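Local coordinates for protein beta-N-acetylhexosaminidase (Thermotoga neapolitana, PDB 5BZA) that probably hydrolyses terminal non-reducing N-acetyl-D-hexosamine residues from N-acetyl-beta-D-hexosaminides, as a zinc-binding member of glycosyl hydrolase family 3, at residues Phe13-Ile24 / Leu44-Leu52. Sequence-based numbering, arbitrary orientation.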
loop_
_atom_site.group_PDB
_atom_site.type_symbol
_atom_site.label_atom_id
_atom_site.label_comp_id
_atom_site.label_asym_id
_atom_site.label_seq_id
_atom_site.Cartn_x
_atom_site.Cartn_y
_atom_site.Cartn_z
ATOM N N PHE B 13 -7.093 13.183 -13.360
ATOM C CA PHE B 13 -8.065 13.522 -12.330
ATOM C C PHE B 13 -7.379 13.781 -11.028
ATOM O O PHE B 13 -6.759 12.885 -10.457
ATOM C CB PHE B 13 -9.071 12.417 -12.163
ATOM C CG PHE B 13 -9.960 12.237 -13.339
ATOM C CD1 PHE B 13 -9.546 11.479 -14.432
ATOM C CD2 PHE B 13 -11.227 12.785 -13.352
ATOM C CE1 PHE B 13 -10.370 11.278 -15.488
ATOM C CE2 PHE B 13 -12.056 12.572 -14.416
ATOM C CZ PHE B 13 -11.623 11.818 -15.474
ATOM N N ASP B 14 -7.491 15.024 -10.585
ATOM C CA ASP B 14 -6.870 15.503 -9.373
ATOM C C ASP B 14 -7.959 15.612 -8.298
ATOM O O ASP B 14 -7.715 16.018 -7.155
ATOM C CB ASP B 14 -6.197 16.846 -9.665
ATOM C CG ASP B 14 -5.114 17.183 -8.686
ATOM O OD1 ASP B 14 -4.285 16.281 -8.367
ATOM O OD2 ASP B 14 -5.036 18.375 -8.292
ATOM N N ASP B 15 -9.168 15.266 -8.713
ATOM C CA ASP B 15 -10.323 15.265 -7.843
ATOM C C ASP B 15 -11.371 14.318 -8.448
ATOM O O ASP B 15 -11.315 14.002 -9.643
ATOM C CB ASP B 15 -10.858 16.707 -7.646
ATOM C CG ASP B 15 -11.825 16.819 -6.437
ATOM O OD1 ASP B 15 -11.934 15.820 -5.718
ATOM O OD2 ASP B 15 -12.399 17.901 -6.154
ATOM N N PHE B 16 -12.292 13.823 -7.611
ATOM C CA PHE B 16 -13.401 13.006 -8.084
ATOM C C PHE B 16 -14.683 13.565 -7.483
ATOM O O PHE B 16 -14.771 13.761 -6.273
ATOM C CB PHE B 16 -13.218 11.529 -7.715
ATOM C CG PHE B 16 -14.408 10.682 -8.063
ATOM C CD1 PHE B 16 -14.785 10.491 -9.386
ATOM C CD2 PHE B 16 -15.194 10.113 -7.046
ATOM C CE1 PHE B 16 -15.902 9.713 -9.700
ATOM C CE2 PHE B 16 -16.295 9.343 -7.349
ATOM C CZ PHE B 16 -16.660 9.135 -8.678
ATOM N N ASN B 17 -15.655 13.893 -8.320
ATOM C CA ASN B 17 -16.782 14.675 -7.851
ATOM C C ASN B 17 -17.838 14.649 -8.928
ATOM O O ASN B 17 -17.710 13.893 -9.900
ATOM C CB ASN B 17 -16.352 16.106 -7.492
ATOM C CG ASN B 17 -15.552 16.782 -8.623
ATOM O OD1 ASN B 17 -15.877 16.631 -9.808
ATOM N ND2 ASN B 17 -14.543 17.558 -8.251
ATOM N N GLU B 18 -18.902 15.435 -8.765
ATOM C CA GLU B 18 -20.039 15.302 -9.698
ATOM C C GLU B 18 -19.588 15.854 -11.056
ATOM O O GLU B 18 -19.964 15.303 -12.086
ATOM C CB GLU B 18 -21.304 16.000 -9.163
ATOM C CG GLU B 18 -22.702 15.640 -9.789
ATOM C CD GLU B 18 -23.180 14.150 -9.528
ATOM O OE1 GLU B 18 -22.354 13.306 -9.092
ATOM O OE2 GLU B 18 -24.400 13.827 -9.674
ATOM N N GLU B 19 -18.732 16.883 -11.074
ATOM C CA GLU B 19 -18.238 17.389 -12.363
ATOM C C GLU B 19 -17.465 16.272 -13.102
ATOM O O GLU B 19 -17.708 16.016 -14.293
ATOM C CB GLU B 19 -17.340 18.626 -12.198
ATOM C CG GLU B 19 -16.866 19.233 -13.532
ATOM C CD GLU B 19 -16.038 20.520 -13.379
ATOM O OE1 GLU B 19 -15.539 20.783 -12.259
ATOM O OE2 GLU B 19 -15.865 21.258 -14.387
ATOM N N ALA B 20 -16.562 15.600 -12.378
ATOM C CA ALA B 20 -15.828 14.481 -12.945
ATOM C C ALA B 20 -16.756 13.395 -13.524
ATOM O O ALA B 20 -16.598 12.998 -14.672
ATOM C CB ALA B 20 -14.891 13.912 -11.911
ATOM N N ARG B 21 -17.757 12.954 -12.772
ATOM C CA ARG B 21 -18.691 11.984 -13.327
ATOM C C ARG B 21 -19.407 12.533 -14.565
ATOM O O ARG B 21 -19.628 11.791 -15.527
ATOM C CB ARG B 21 -19.736 11.547 -12.284
ATOM C CG ARG B 21 -19.151 11.015 -10.988
ATOM C CD ARG B 21 -20.221 10.672 -9.901
ATOM N NE ARG B 21 -19.511 10.947 -8.664
ATOM C CZ ARG B 21 -19.760 11.967 -7.860
ATOM N NH1 ARG B 21 -20.802 12.742 -8.078
ATOM N NH2 ARG B 21 -18.999 12.162 -6.794
ATOM N N GLU B 22 -19.815 13.804 -14.519
ATOM C CA GLU B 22 -20.478 14.446 -15.657
ATOM C C GLU B 22 -19.593 14.372 -16.911
ATOM O O GLU B 22 -20.063 13.929 -17.962
ATOM C CB GLU B 22 -20.821 15.938 -15.382
ATOM C CG GLU B 22 -22.134 16.242 -14.594
ATOM C CD GLU B 22 -22.307 17.745 -14.215
ATOM O OE1 GLU B 22 -21.652 18.621 -14.857
ATOM O OE2 GLU B 22 -23.116 18.050 -13.287
ATOM N N VAL B 23 -18.336 14.813 -16.802
ATOM C CA VAL B 23 -17.424 14.823 -17.960
ATOM C C VAL B 23 -17.211 13.415 -18.471
ATOM O O VAL B 23 -17.322 13.173 -19.668
ATOM C CB VAL B 23 -16.064 15.446 -17.644
ATOM C CG1 VAL B 23 -15.090 15.231 -18.806
ATOM C CG2 VAL B 23 -16.233 16.896 -17.335
ATOM N N ILE B 24 -16.958 12.482 -17.548
ATOM C CA ILE B 24 -16.696 11.099 -17.945
ATOM C C ILE B 24 -17.896 10.534 -18.681
ATOM O O ILE B 24 -17.753 9.892 -19.731
ATOM C CB ILE B 24 -16.372 10.213 -16.738
ATOM C CG1 ILE B 24 -14.982 10.529 -16.208
ATOM C CG2 ILE B 24 -16.354 8.765 -17.126
ATOM C CD1 ILE B 24 -14.620 9.745 -14.936
ATOM N N LEU B 44 -11.798 8.758 -1.641
ATOM C CA LEU B 44 -12.026 9.229 -3.014
ATOM C C LEU B 44 -11.554 8.235 -4.042
ATOM O O LEU B 44 -12.293 7.900 -4.978
ATOM C CB LEU B 44 -11.325 10.562 -3.287
ATOM C CG LEU B 44 -12.041 11.902 -3.148
ATOM C CD1 LEU B 44 -11.317 12.881 -4.081
ATOM C CD2 LEU B 44 -13.526 11.828 -3.498
ATOM N N PHE B 45 -10.330 7.756 -3.880
ATOM C CA PHE B 45 -9.783 6.764 -4.797
ATOM C C PHE B 45 -10.725 5.547 -4.960
ATOM O O PHE B 45 -11.142 5.204 -6.079
ATOM C CB PHE B 45 -8.374 6.364 -4.302
ATOM C CG PHE B 45 -7.802 5.165 -5.002
ATOM C CD1 PHE B 45 -7.567 5.185 -6.373
ATOM C CD2 PHE B 45 -7.554 3.981 -4.292
ATOM C CE1 PHE B 45 -7.063 4.042 -7.038
ATOM C CE2 PHE B 45 -7.046 2.838 -4.933
ATOM C CZ PHE B 45 -6.811 2.874 -6.317
ATOM N N LEU B 46 -11.151 4.958 -3.838
ATOM C CA LEU B 46 -12.031 3.791 -3.873
ATOM C C LEU B 46 -13.387 4.091 -4.510
ATOM O O LEU B 46 -13.895 3.279 -5.327
ATOM C CB LEU B 46 -12.243 3.239 -2.447
ATOM C CG LEU B 46 -10.992 2.717 -1.766
ATOM C CD1 LEU B 46 -11.284 2.276 -0.318
ATOM C CD2 LEU B 46 -10.409 1.565 -2.578
ATOM N N ASP B 47 -13.977 5.244 -4.165
ATOM C CA ASP B 47 -15.247 5.595 -4.761
ATOM C C ASP B 47 -15.093 5.816 -6.283
ATOM O O ASP B 47 -15.977 5.428 -7.071
ATOM C CB ASP B 47 -15.849 6.839 -4.093
ATOM C CG ASP B 47 -17.325 7.069 -4.497
ATOM O OD1 ASP B 47 -18.055 6.069 -4.740
ATOM O OD2 ASP B 47 -17.768 8.239 -4.582
ATOM N N PHE B 48 -13.990 6.447 -6.706
ATOM C CA PHE B 48 -13.672 6.618 -8.152
ATOM C C PHE B 48 -13.546 5.244 -8.847
ATOM O O PHE B 48 -14.181 5.008 -9.871
ATOM C CB PHE B 48 -12.374 7.440 -8.307
ATOM C CG PHE B 48 -12.136 8.032 -9.693
ATOM C CD1 PHE B 48 -13.089 7.952 -10.696
ATOM C CD2 PHE B 48 -10.948 8.727 -9.949
ATOM C CE1 PHE B 48 -12.866 8.546 -11.941
ATOM C CE2 PHE B 48 -10.709 9.319 -11.174
ATOM C CZ PHE B 48 -11.667 9.226 -12.182
ATOM N N MET B 49 -12.748 4.328 -8.288
ATOM C CA MET B 49 -12.636 2.987 -8.878
ATOM C C MET B 49 -14.019 2.299 -9.012
ATOM O O MET B 49 -14.317 1.652 -10.030
ATOM C CB MET B 49 -11.704 2.099 -8.053
ATOM C CG MET B 49 -10.283 2.533 -8.115
ATOM S SD MET B 49 -9.529 2.656 -9.781
ATOM C CE MET B 49 -9.640 0.974 -10.358
ATOM N N ASN B 50 -14.864 2.462 -7.995
ATOM C CA ASN B 50 -16.220 1.920 -8.053
ATOM C C ASN B 50 -17.047 2.577 -9.195
ATOM O O ASN B 50 -17.742 1.908 -9.961
ATOM C CB ASN B 50 -16.918 2.108 -6.686
ATOM C CG ASN B 50 -18.193 1.330 -6.574
ATOM O OD1 ASN B 50 -18.247 0.159 -6.952
ATOM N ND2 ASN B 50 -19.218 1.945 -6.010
ATOM N N PHE B 51 -17.000 3.902 -9.277
ATOM C CA PHE B 51 -17.587 4.602 -10.407
ATOM C C PHE B 51 -17.059 4.066 -11.767
ATOM O O PHE B 51 -17.849 3.846 -12.712
ATOM C CB PHE B 51 -17.344 6.104 -10.280
ATOM C CG PHE B 51 -17.863 6.890 -11.435
ATOM C CD1 PHE B 51 -19.197 7.246 -11.500
ATOM C CD2 PHE B 51 -17.011 7.246 -12.483
ATOM C CE1 PHE B 51 -19.678 7.956 -12.583
ATOM C CE2 PHE B 51 -17.480 7.965 -13.576
ATOM C CZ PHE B 51 -18.814 8.322 -13.630
ATOM N N LEU B 52 -15.750 3.854 -11.886
ATOM C CA LEU B 52 -15.194 3.439 -13.181
ATOM C C LEU B 52 -15.696 2.058 -13.564
ATOM O O LEU B 52 -16.003 1.818 -14.736
ATOM C CB LEU B 52 -13.660 3.463 -13.157
ATOM C CG LEU B 52 -13.052 4.870 -13.024
ATOM C CD1 LEU B 52 -11.523 4.818 -12.793
ATOM C CD2 LEU B 52 -13.406 5.681 -14.236
#
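F13 and F16, from the strand end and the loop leading into helix 18-27, pack their rings on F48 and F51 of helix 42-54, a four-phenylalanine cluster in the TIM-barrel-like N-terminal domain. Helix 18-27 follows strand 9-13, and helix 42-54 comes after strand 31-34 and the short helix 36-39. The axes of 18-24 and 44-52 run nearly parallel but 11.9 Å apart, a gap that R21 and I24 span from the first helix.

At the end of its strand, F13 receives the edge of F48 in a T-shaped contact: F48 CZ stands 3.6 Å above the centre of the F13 ring. D15 turns its CB from the helix, yet its OD1 meets L44 CD1; this oxygen is also salt-bridged to R376.

F16 contributes the largest buried surface of the contact. A chi1 of 174° sets CG opposite the backbone N and swings the ring against the backbone of 44-52, where F48 CA sits 3.8 Å from the ring centroid, 8° off the normal, a CH-pi contact. The F16 and F48 rings are nearly parallel (19°) but slid apart, and F16 CZ abuts F51 CB. D47 OD2 approaches F16 CE2 in the ring plane at 3.3 Å, its carboxylate turned almost perpendicular; Y456 OH hydrogen-bonds this oxygen, and K457 pairs with OD1, tying D47 to helix 452-463. Replacing F16 with an alanine would probably open a gap between L44, F48 and F51 and leave F48 freer to shift.

N17 caps the following helix by accepting a nearly straight bond from A20 N to its OD1 (2.9 Å). One turn on, R21 lays its aliphatic stem over a face of F51, with CG 3.8 Å from the ring centroid. Farther along, I24 CD1 reaches the edge of the F48 ring at CE1 (3.7 Å) and also contacts F51 CE2, at 3.6 Å.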